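Local coordinates for protein chitin deacetylase 1 (Bombyx mori, PDB 5ZNT) that removes acetyl groups from the N-acetylglucosamine units of chitin, a zinc-dependent hydrolysis that yields chitosan and acetate, at residues A[5-9]-A[186-190]; A[23-28]-A[179-183]; A[149-153]-A[170-174]; A[158-162]-A[202-208]. One frame throughout, in Å; residues are numbered along the deposited sequence.

Interaction 1: A[5-9]-A[186-190]; sequences APPCD and MYFRM
This is a loop-to-loop contact near the surface, joining the N-terminal arm to the loop between strands 184-185 and 209-214. Residues 5-8 are extended, with Pro6 and Pro7 in polyproline-like conformations. The CA atoms of Ala5 and Phe188 are 4.9 Å apart, and those of Pro7 and Arg189 5.0 Å. One direct hydrogen bond joins the backbones, Arg189 N to Pro6 O at 2.9 Å and nearly linear. Water 1 adds a bridge: it accepts from Cys8 N (2.8 Å) and donates to Arg189 O (2.6 Å). Phe188 (chi1 m) and Ala5 are the buried residues here. Phe188 CD2 lies 3.8 Å from Pro6 CG, and Asp9 N sits over one ring face. Arg189 (t, t, then p at chi3) bends its guanidinium so that one face lies over Pro7 CG, 3.7 Å from NH1. Ala5 CB reaches Tyr187 O at 3.5 Å. Cys8 turns away to its disulfide with Cys20. The polar links are backbone and water only, so side chains contribute packing and not charge pairing.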
# COMPACT_ATOMS: atom_id res chain seq x y z
N ALA A 5 24.47 0.47 -6.25
CA ALA A 5 23.91 -0.65 -6.97
C ALA A 5 24.12 -0.47 -8.47
O ALA A 5 24.02 0.65 -8.98
CB ALA A 5 22.42 -0.80 -6.65
N PRO A 6 24.43 -1.53 -9.19
CA PRO A 6 24.66 -1.41 -10.63
C PRO A 6 23.35 -1.34 -11.38
O PRO A 6 22.29 -1.65 -10.83
CB PRO A 6 25.43 -2.70 -10.96
CG PRO A 6 24.96 -3.67 -9.97
CD PRO A 6 24.69 -2.90 -8.70
N PRO A 7 23.39 -0.96 -12.66
CA PRO A 7 22.18 -1.02 -13.47
C PRO A 7 21.69 -2.45 -13.56
O PRO A 7 22.46 -3.40 -13.43
CB PRO A 7 22.63 -0.50 -14.85
CG PRO A 7 23.93 0.19 -14.60
CD PRO A 7 24.56 -0.50 -13.44
N CYS A 8 20.38 -2.58 -13.77
CA CYS A 8 19.75 -3.89 -13.92
C CYS A 8 20.59 -4.80 -14.83
O CYS A 8 20.96 -4.41 -15.93
CB CYS A 8 18.35 -3.73 -14.51
SG CYS A 8 17.57 -5.32 -14.90
N ASP A 9 20.88 -5.99 -14.34
CA ASP A 9 21.54 -7.05 -15.11
C ASP A 9 20.59 -8.25 -15.11
O ASP A 9 20.56 -9.02 -14.15
CB ASP A 9 22.89 -7.41 -14.50
CG ASP A 9 23.62 -8.49 -15.30
OD1 ASP A 9 23.12 -8.90 -16.38
OD2 ASP A 9 24.70 -8.93 -14.83
N MET A 186 15.18 -3.63 -5.19
CA MET A 186 16.19 -2.61 -5.01
C MET A 186 17.62 -3.16 -5.06
O MET A 186 18.55 -2.46 -4.67
CB MET A 186 15.96 -1.86 -3.69
CG MET A 186 14.64 -1.09 -3.58
SD MET A 186 14.50 0.32 -4.72
CE MET A 186 16.17 0.87 -4.77
N TYR A 187 17.81 -4.40 -5.53
CA TYR A 187 19.17 -4.92 -5.67
C TYR A 187 19.96 -4.12 -6.70
O TYR A 187 21.19 -4.03 -6.61
CB TYR A 187 19.15 -6.38 -6.11
CG TYR A 187 18.67 -7.40 -5.10
CD1 TYR A 187 19.46 -7.75 -4.00
CD2 TYR A 187 17.46 -8.07 -5.29
CE1 TYR A 187 19.04 -8.72 -3.10
CE2 TYR A 187 17.03 -9.04 -4.40
CZ TYR A 187 17.82 -9.36 -3.31
OH TYR A 187 17.37 -10.33 -2.44
N PHE A 188 19.27 -3.57 -7.69
CA PHE A 188 19.86 -2.83 -8.79
C PHE A 188 19.32 -1.41 -8.77
O PHE A 188 18.31 -1.13 -8.12
CB PHE A 188 19.55 -3.52 -10.13
CG PHE A 188 20.18 -4.87 -10.25
CD1 PHE A 188 19.52 -6.01 -9.82
CD2 PHE A 188 21.47 -5.00 -10.75
CE1 PHE A 188 20.12 -7.26 -9.90
CE2 PHE A 188 22.08 -6.26 -10.84
CZ PHE A 188 21.40 -7.38 -10.41
N ARG A 189 20.05 -0.53 -9.46
CA ARG A 189 19.69 0.88 -9.53
C ARG A 189 18.22 1.06 -9.91
O ARG A 189 17.70 0.35 -10.76
CB ARG A 189 20.58 1.58 -10.56
CG ARG A 189 20.53 3.08 -10.51
CD ARG A 189 21.65 3.66 -11.39
NE ARG A 189 21.38 3.47 -12.81
CZ ARG A 189 22.30 3.52 -13.77
NH1 ARG A 189 23.58 3.72 -13.47
NH2 ARG A 189 21.95 3.35 -15.03
N MET A 190 17.58 2.03 -9.26
CA MET A 190 16.21 2.38 -9.60
C MET A 190 16.11 2.69 -11.09
O MET A 190 16.98 3.37 -11.64
CB MET A 190 15.75 3.62 -8.82
CG MET A 190 15.63 3.40 -7.32
SD MET A 190 15.46 4.98 -6.48
CE MET A 190 14.12 5.72 -7.38
O HOH W 1 18.46 -0.62 -13.08

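Interaction 2: A[23-28]-A[179-183]; sequences DGTVIP and PPLWP. Unlike the reference sequence in segment 179-183: Pro180 (reference Arg), Trp182 (reference Cys).
Trp182 dominates this contact between two irregular loops, with chi1 m (-82°) and chi2 79°. One face of its indole lies under residues 26-28. Pro28 CD sits 3.5 Å from the centroid of the six-membered ring, and Ile27 CA 4.2 Å from that of the five-membered ring, both as CH-pi contacts. Ile27 (m, t) also brings CG1 to 3.7 Å from Trp182 NE1, which bonds to Asn261 O. Thr25 (p) places CG2 3.6 Å from Pro179 CG; a cis peptide precedes Pro179. The CA atoms of Thr25 and Leu181 are 4.9 Å apart. Trp182 N donates to Gly24 O at 2.9 Å, and Leu181 CA approaches the same oxygen at 3.3 Å. Gly24 has positive phi (76°), and a CB there would crowd Leu181 CG. Asp23 (p) accepts at OD1 from Thr25 N (3.1 Å) and Thr25 OG1 (2.6 Å). The first of these bonds closes an Asx turn, in the N-terminal loop that packs on the lead into strand 184-185.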
# COMPACT_ATOMS: atom_id res chain seq x y z
N ASP A 23 14.41 -0.10 -18.02
CA ASP A 23 13.60 1.08 -17.73
C ASP A 23 12.39 0.78 -16.85
O ASP A 23 11.54 1.67 -16.67
CB ASP A 23 13.14 1.74 -19.03
CG ASP A 23 12.28 0.84 -19.88
OD1 ASP A 23 11.98 -0.31 -19.47
OD2 ASP A 23 11.92 1.27 -21.00
N GLY A 24 12.28 -0.42 -16.29
CA GLY A 24 11.16 -0.69 -15.41
C GLY A 24 9.83 -0.92 -16.10
O GLY A 24 8.81 -0.98 -15.40
N THR A 25 9.79 -1.04 -17.44
CA THR A 25 8.53 -1.22 -18.16
C THR A 25 8.28 -2.64 -18.65
O THR A 25 7.17 -2.93 -19.11
CB THR A 25 8.44 -0.28 -19.38
OG1 THR A 25 9.49 -0.58 -20.30
CG2 THR A 25 8.54 1.17 -18.95
N VAL A 26 9.25 -3.54 -18.55
CA VAL A 26 9.11 -4.89 -19.07
C VAL A 26 8.24 -5.73 -18.14
O VAL A 26 8.34 -5.63 -16.91
CB VAL A 26 10.49 -5.53 -19.26
CG1 VAL A 26 10.37 -7.00 -19.71
CG2 VAL A 26 11.33 -4.70 -20.24
N ILE A 27 7.38 -6.56 -18.72
CA ILE A 27 6.48 -7.43 -17.99
C ILE A 27 7.25 -8.62 -17.43
O ILE A 27 8.08 -9.21 -18.13
CB ILE A 27 5.32 -7.87 -18.89
CG1 ILE A 27 4.55 -6.66 -19.39
CG2 ILE A 27 4.42 -8.86 -18.18
CD1 ILE A 27 3.49 -6.99 -20.46
N PRO A 28 7.03 -8.99 -16.16
CA PRO A 28 7.67 -10.19 -15.62
C PRO A 28 7.40 -11.41 -16.49
O PRO A 28 6.32 -11.56 -17.07
CB PRO A 28 7.03 -10.34 -14.23
CG PRO A 28 6.69 -8.91 -13.84
CD PRO A 28 6.31 -8.21 -15.13
N PRO A 179 5.12 3.83 -21.21
CA PRO A 179 4.21 3.19 -20.26
C PRO A 179 4.61 3.41 -18.79
O PRO A 179 5.74 3.85 -18.53
CB PRO A 179 4.31 1.71 -20.65
CG PRO A 179 5.69 1.55 -21.19
CD PRO A 179 6.05 2.88 -21.85
N PRO A 180 3.69 3.16 -17.86
CA PRO A 180 4.04 3.19 -16.42
C PRO A 180 4.94 2.03 -16.07
O PRO A 180 5.22 1.14 -16.88
CB PRO A 180 2.68 3.09 -15.72
CG PRO A 180 1.81 2.34 -16.71
CD PRO A 180 2.26 2.83 -18.08
N LEU A 181 5.40 2.01 -14.81
CA LEU A 181 6.45 1.09 -14.39
C LEU A 181 5.88 -0.07 -13.59
O LEU A 181 4.93 0.10 -12.81
CB LEU A 181 7.52 1.82 -13.56
CG LEU A 181 8.66 2.52 -14.31
CD1 LEU A 181 8.13 3.55 -15.29
CD2 LEU A 181 9.64 3.19 -13.34
N TRP A 182 6.44 -1.27 -13.79
CA TRP A 182 6.21 -2.43 -12.96
C TRP A 182 7.01 -2.30 -11.66
O TRP A 182 8.03 -1.60 -11.63
CB TRP A 182 6.62 -3.71 -13.70
CG TRP A 182 5.56 -4.19 -14.66
CD1 TRP A 182 5.29 -3.69 -15.91
CD2 TRP A 182 4.60 -5.22 -14.41
NE1 TRP A 182 4.22 -4.38 -16.46
CE2 TRP A 182 3.79 -5.32 -15.57
CE3 TRP A 182 4.37 -6.10 -13.34
CZ2 TRP A 182 2.75 -6.24 -15.67
CZ3 TRP A 182 3.32 -7.01 -13.44
CH2 TRP A 182 2.53 -7.08 -14.60
N PRO A 183 6.57 -2.97 -10.59
CA PRO A 183 7.41 -3.03 -9.38
C PRO A 183 8.80 -3.53 -9.73
O PRO A 183 9.01 -4.19 -10.75
CB PRO A 183 6.68 -4.03 -8.47
CG PRO A 183 5.24 -3.95 -8.91
CD PRO A 183 5.28 -3.66 -10.41

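Interaction 3: A[149-153]-A[170-174]; sequences YLRVG and STITA
Tyr149 begins the first segment with left-handed backbone angles (54/22) and points away, its ring meeting that of the zinc ligand His105. Leu150 stays left-handed (51/40), and its CA comes 5.1 Å from the CA of Thr171. Its side chain (m, t) carries CD1 to 4.1 Å from Thr173 OG1, while its carbonyl carbon C lies 3.6 Å from Thr171 CG2. Leu150 O accepts from water 2 at 2.8 Å. The same water donates to Thr171 O (2.7 Å) and makes a weak 3.4 Å bond with Thr173 OG1. Strand 144-145, helix 154-163 and strand 168-169, which runs parallel to 144-145, form a beta-alpha-beta unit of this CE4-family enzyme. The contact ties the loop entering its helix to residues 170-172, which join strand 168-169 to strand 173-174. The side chain of Leu150 is beside the metal site, about 7 Å from the zinc ion and about 6 Å from that of His101. Arg151, extended like Val152, turns away and bonds to Asn197 O and Ser113 OG. Val152 (t) packs CG2 against Thr171 CG2 at 3.8 Å and Ile172 CG1 at 3.9 Å. Thr171 (m) has OG1 bonded to Asp169 and Ala147.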
# COMPACT_ATOMS: atom_id res chain seq x y z
N TYR A 149 3.97 11.13 4.49
CA TYR A 149 4.18 12.18 3.49
C TYR A 149 5.04 11.69 2.31
O TYR A 149 5.62 12.51 1.59
CB TYR A 149 4.74 13.45 4.17
CG TYR A 149 3.94 13.76 5.43
CD1 TYR A 149 2.71 14.41 5.35
CD2 TYR A 149 4.36 13.30 6.67
CE1 TYR A 149 1.94 14.65 6.51
CE2 TYR A 149 3.59 13.51 7.83
CZ TYR A 149 2.40 14.18 7.73
OH TYR A 149 1.65 14.39 8.86
N LEU A 150 5.10 10.37 2.11
CA LEU A 150 5.90 9.74 1.06
C LEU A 150 7.35 10.23 1.09
O LEU A 150 7.98 10.45 0.05
CB LEU A 150 5.27 9.96 -0.33
CG LEU A 150 3.80 9.49 -0.48
CD1 LEU A 150 3.30 9.69 -1.91
CD2 LEU A 150 3.69 8.01 -0.12
N ARG A 151 7.89 10.40 2.30
CA ARG A 151 9.28 10.82 2.45
C ARG A 151 10.18 9.59 2.44
O ARG A 151 10.22 8.83 3.41
CB ARG A 151 9.48 11.62 3.73
CG ARG A 151 8.64 12.87 3.86
CD ARG A 151 8.73 13.76 2.63
NE ARG A 151 10.10 14.24 2.38
CZ ARG A 151 10.43 14.97 1.33
NH1 ARG A 151 9.51 15.31 0.43
NH2 ARG A 151 11.70 15.36 1.16
N VAL A 152 10.91 9.39 1.34
CA VAL A 152 11.83 8.27 1.26
C VAL A 152 13.03 8.53 2.16
O VAL A 152 13.50 9.67 2.29
CB VAL A 152 12.28 8.07 -0.20
CG1 VAL A 152 13.06 6.78 -0.32
CG2 VAL A 152 11.04 8.07 -1.10
N GLY A 153 13.53 7.47 2.81
CA GLY A 153 14.63 7.60 3.75
C GLY A 153 16.00 7.21 3.21
O GLY A 153 16.79 6.56 3.92
N SER A 170 6.47 0.86 -0.38
CA SER A 170 5.65 1.58 -1.36
C SER A 170 5.66 3.05 -0.94
O SER A 170 4.66 3.62 -0.51
CB SER A 170 4.22 1.04 -1.48
OG SER A 170 3.56 1.67 -2.59
N THR A 171 6.83 3.66 -1.06
CA THR A 171 7.03 5.07 -0.78
C THR A 171 7.60 5.84 -1.97
O THR A 171 7.38 7.05 -2.08
CB THR A 171 7.98 5.24 0.41
OG1 THR A 171 7.54 4.42 1.50
CG2 THR A 171 8.09 6.69 0.85
N ILE A 172 8.31 5.17 -2.87
CA ILE A 172 9.01 5.83 -3.96
C ILE A 172 8.02 6.12 -5.08
O ILE A 172 7.29 5.23 -5.53
CB ILE A 172 10.17 4.96 -4.45
CG1 ILE A 172 11.22 4.88 -3.35
CG2 ILE A 172 10.76 5.54 -5.77
CD1 ILE A 172 12.33 3.89 -3.65
N THR A 173 7.96 7.38 -5.51
CA THR A 173 7.09 7.79 -6.60
C THR A 173 7.85 7.76 -7.93
O THR A 173 9.02 8.14 -7.98
CB THR A 173 6.53 9.19 -6.33
OG1 THR A 173 5.71 9.16 -5.14
CG2 THR A 173 5.71 9.63 -7.48
N ALA A 174 7.19 7.29 -8.99
CA ALA A 174 7.78 7.38 -10.32
C ALA A 174 7.05 8.44 -11.12
O ALA A 174 5.82 8.44 -11.15
CB ALA A 174 7.69 6.03 -11.06
O HOH W 2 8.04 9.57 -2.66

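Interaction 4: A[158-162]-A[202-208]; sequences FTMME and PTRSHAV
Phe158 forms the apolar centre, its CA-to-CB bond directed toward the loop and its chi1 m. Pro202 CG lies over one face of the ring, 4.0 Å from the centroid as a CH-pi contact. Val208 meets the ring edge, with its CB 4.1 Å from Phe158 CD2. One turn along, Met161 (m, t, p) extends CE to 3.8 Å from Val208 CG1. Val208 (t) also sets CG2 4.0 Å from Phe158 O. Phe158 CB in turn covers a face of the His206 imidazole, 3.5 Å from its centroid, while the two rings themselves are oblique, at 40°. This packs helix 154-163, the helix of the beta-alpha-beta unit between strands 144-145 and 168-169, on the loop entering strand 209-214. The CA of Phe158 is 6.3 Å from that of His206, and the CA of Glu162 is 6.0 Å from that of Ala207. Ala207 centres an inverse gamma turn, and its NH meets Glu162. Glu162 (t, t) takes that NH on OE1: Ala207 N donates at 3.0 Å, almost straight. Water 4 donates to the same Glu162 OE1 at 2.6 Å and lies 2.7 Å from His206 ND1. His206 NE2 bonds to Asn155 OD1, which fixes the other side of the ring. Furthest out, water 3 donates to Thr159 OG1 at 2.9 Å and weakly accepts from Arg204 NH2 at 2.9 Å. Thr159 OG1 also bonds to Asn155 O.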
# COMPACT_ATOMS: atom_id res chain seq x y z
N PHE A 158 15.94 1.70 3.67
CA PHE A 158 16.01 0.38 3.08
C PHE A 158 16.98 -0.53 3.81
O PHE A 158 16.74 -1.73 3.88
CB PHE A 158 16.33 0.51 1.58
CG PHE A 158 15.20 1.08 0.80
CD1 PHE A 158 14.93 2.44 0.83
CD2 PHE A 158 14.32 0.24 0.11
CE1 PHE A 158 13.85 2.97 0.16
CE2 PHE A 158 13.23 0.77 -0.56
CZ PHE A 158 13.00 2.13 -0.55
N THR A 159 18.06 0.03 4.38
CA THR A 159 18.88 -0.77 5.29
C THR A 159 18.02 -1.30 6.44
O THR A 159 18.06 -2.49 6.77
CB THR A 159 20.05 0.06 5.83
OG1 THR A 159 20.86 0.52 4.73
CG2 THR A 159 20.91 -0.78 6.78
N MET A 160 17.22 -0.43 7.05
CA MET A 160 16.31 -0.89 8.10
C MET A 160 15.41 -2.01 7.58
O MET A 160 15.27 -3.06 8.22
CB MET A 160 15.47 0.28 8.62
CG MET A 160 14.44 -0.12 9.71
SD MET A 160 12.91 -0.82 9.05
CE MET A 160 12.14 0.60 8.27
N MET A 161 14.79 -1.80 6.42
CA MET A 161 13.79 -2.77 5.98
C MET A 161 14.41 -4.12 5.71
O MET A 161 13.79 -5.16 5.98
CB MET A 161 13.07 -2.24 4.74
CG MET A 161 12.20 -1.03 5.06
SD MET A 161 11.30 -0.41 3.64
CE MET A 161 10.28 -1.83 3.26
N GLU A 162 15.65 -4.14 5.22
CA GLU A 162 16.30 -5.43 5.01
C GLU A 162 16.63 -6.08 6.35
O GLU A 162 16.37 -7.27 6.55
CB GLU A 162 17.55 -5.28 4.15
CG GLU A 162 18.19 -6.63 3.85
CD GLU A 162 19.29 -6.59 2.79
OE1 GLU A 162 19.47 -5.56 2.10
OE2 GLU A 162 19.98 -7.63 2.66
N PRO A 202 17.28 5.69 -2.16
CA PRO A 202 18.38 4.75 -1.97
C PRO A 202 19.29 4.71 -3.19
O PRO A 202 18.86 4.94 -4.32
CB PRO A 202 17.68 3.40 -1.77
CG PRO A 202 16.36 3.56 -2.44
CD PRO A 202 15.97 5.00 -2.17
N THR A 203 20.56 4.41 -2.95
CA THR A 203 21.54 4.27 -4.01
C THR A 203 22.25 2.93 -3.99
O THR A 203 22.74 2.51 -5.04
CB THR A 203 22.61 5.36 -3.93
OG1 THR A 203 23.23 5.31 -2.64
CG2 THR A 203 22.00 6.72 -4.14
N ARG A 204 22.34 2.27 -2.84
CA ARG A 204 23.01 0.98 -2.76
C ARG A 204 22.02 -0.16 -3.01
O ARG A 204 20.82 0.06 -3.20
CB ARG A 204 23.70 0.84 -1.40
CG ARG A 204 24.71 1.94 -1.10
CD ARG A 204 25.59 1.60 0.10
NE ARG A 204 24.81 1.50 1.33
CZ ARG A 204 24.53 2.54 2.12
NH1 ARG A 204 24.96 3.76 1.81
NH2 ARG A 204 23.80 2.35 3.22
N SER A 205 22.54 -1.38 -3.02
CA SER A 205 21.73 -2.57 -3.21
C SER A 205 21.03 -2.93 -1.91
O SER A 205 21.65 -2.97 -0.84
CB SER A 205 22.59 -3.76 -3.67
OG SER A 205 23.14 -3.49 -4.94
N HIS A 206 19.73 -3.19 -2.00
CA HIS A 206 18.92 -3.57 -0.85
C HIS A 206 17.98 -4.68 -1.29
O HIS A 206 17.35 -4.58 -2.36
CB HIS A 206 18.11 -2.38 -0.31
CG HIS A 206 18.95 -1.20 0.10
ND1 HIS A 206 19.62 -1.15 1.31
CD2 HIS A 206 19.17 -0.02 -0.51
CE1 HIS A 206 20.23 0.02 1.41
NE2 HIS A 206 19.98 0.72 0.32
N ALA A 207 17.88 -5.73 -0.47
CA ALA A 207 17.02 -6.88 -0.77
C ALA A 207 15.58 -6.59 -0.36
O ALA A 207 15.01 -7.23 0.53
CB ALA A 207 17.55 -8.12 -0.06
N VAL A 208 14.98 -5.61 -1.04
CA VAL A 208 13.65 -5.10 -0.73
C VAL A 208 12.92 -4.87 -2.04
O VAL A 208 13.50 -4.33 -2.99
CB VAL A 208 13.71 -3.78 0.07
CG1 VAL A 208 12.30 -3.29 0.42
CG2 VAL A 208 14.58 -3.93 1.35
O HOH W 3 22.09 2.99 5.45
O HOH W 4 20.27 -3.25 2.91

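In the fold
Interaction 3 is the buried one, about 11 Å from the chain centre and next to the zinc site. Interactions 1, 2 and 4 are partly buried and lie further out. Interactions 1 and 2 attach neighbouring parts of the N-terminal arm to the two loops flanking strand 184-185, by backbone hydrogen bonds and by proline and aromatic packing. Interactions 3 and 4 share a hydrophobic cluster: Phe158 and Pro202 touch both Val152 and Ile172. Interactions 1 and 4 meet within one long loop, where Met186 N reaches Val208 O and Tyr187 O reaches Ser205 OG. Interaction 4 alone of the four has a side-chain carboxylate bonded across its segments. Interaction 3 relies on apolar packing and one bridging water.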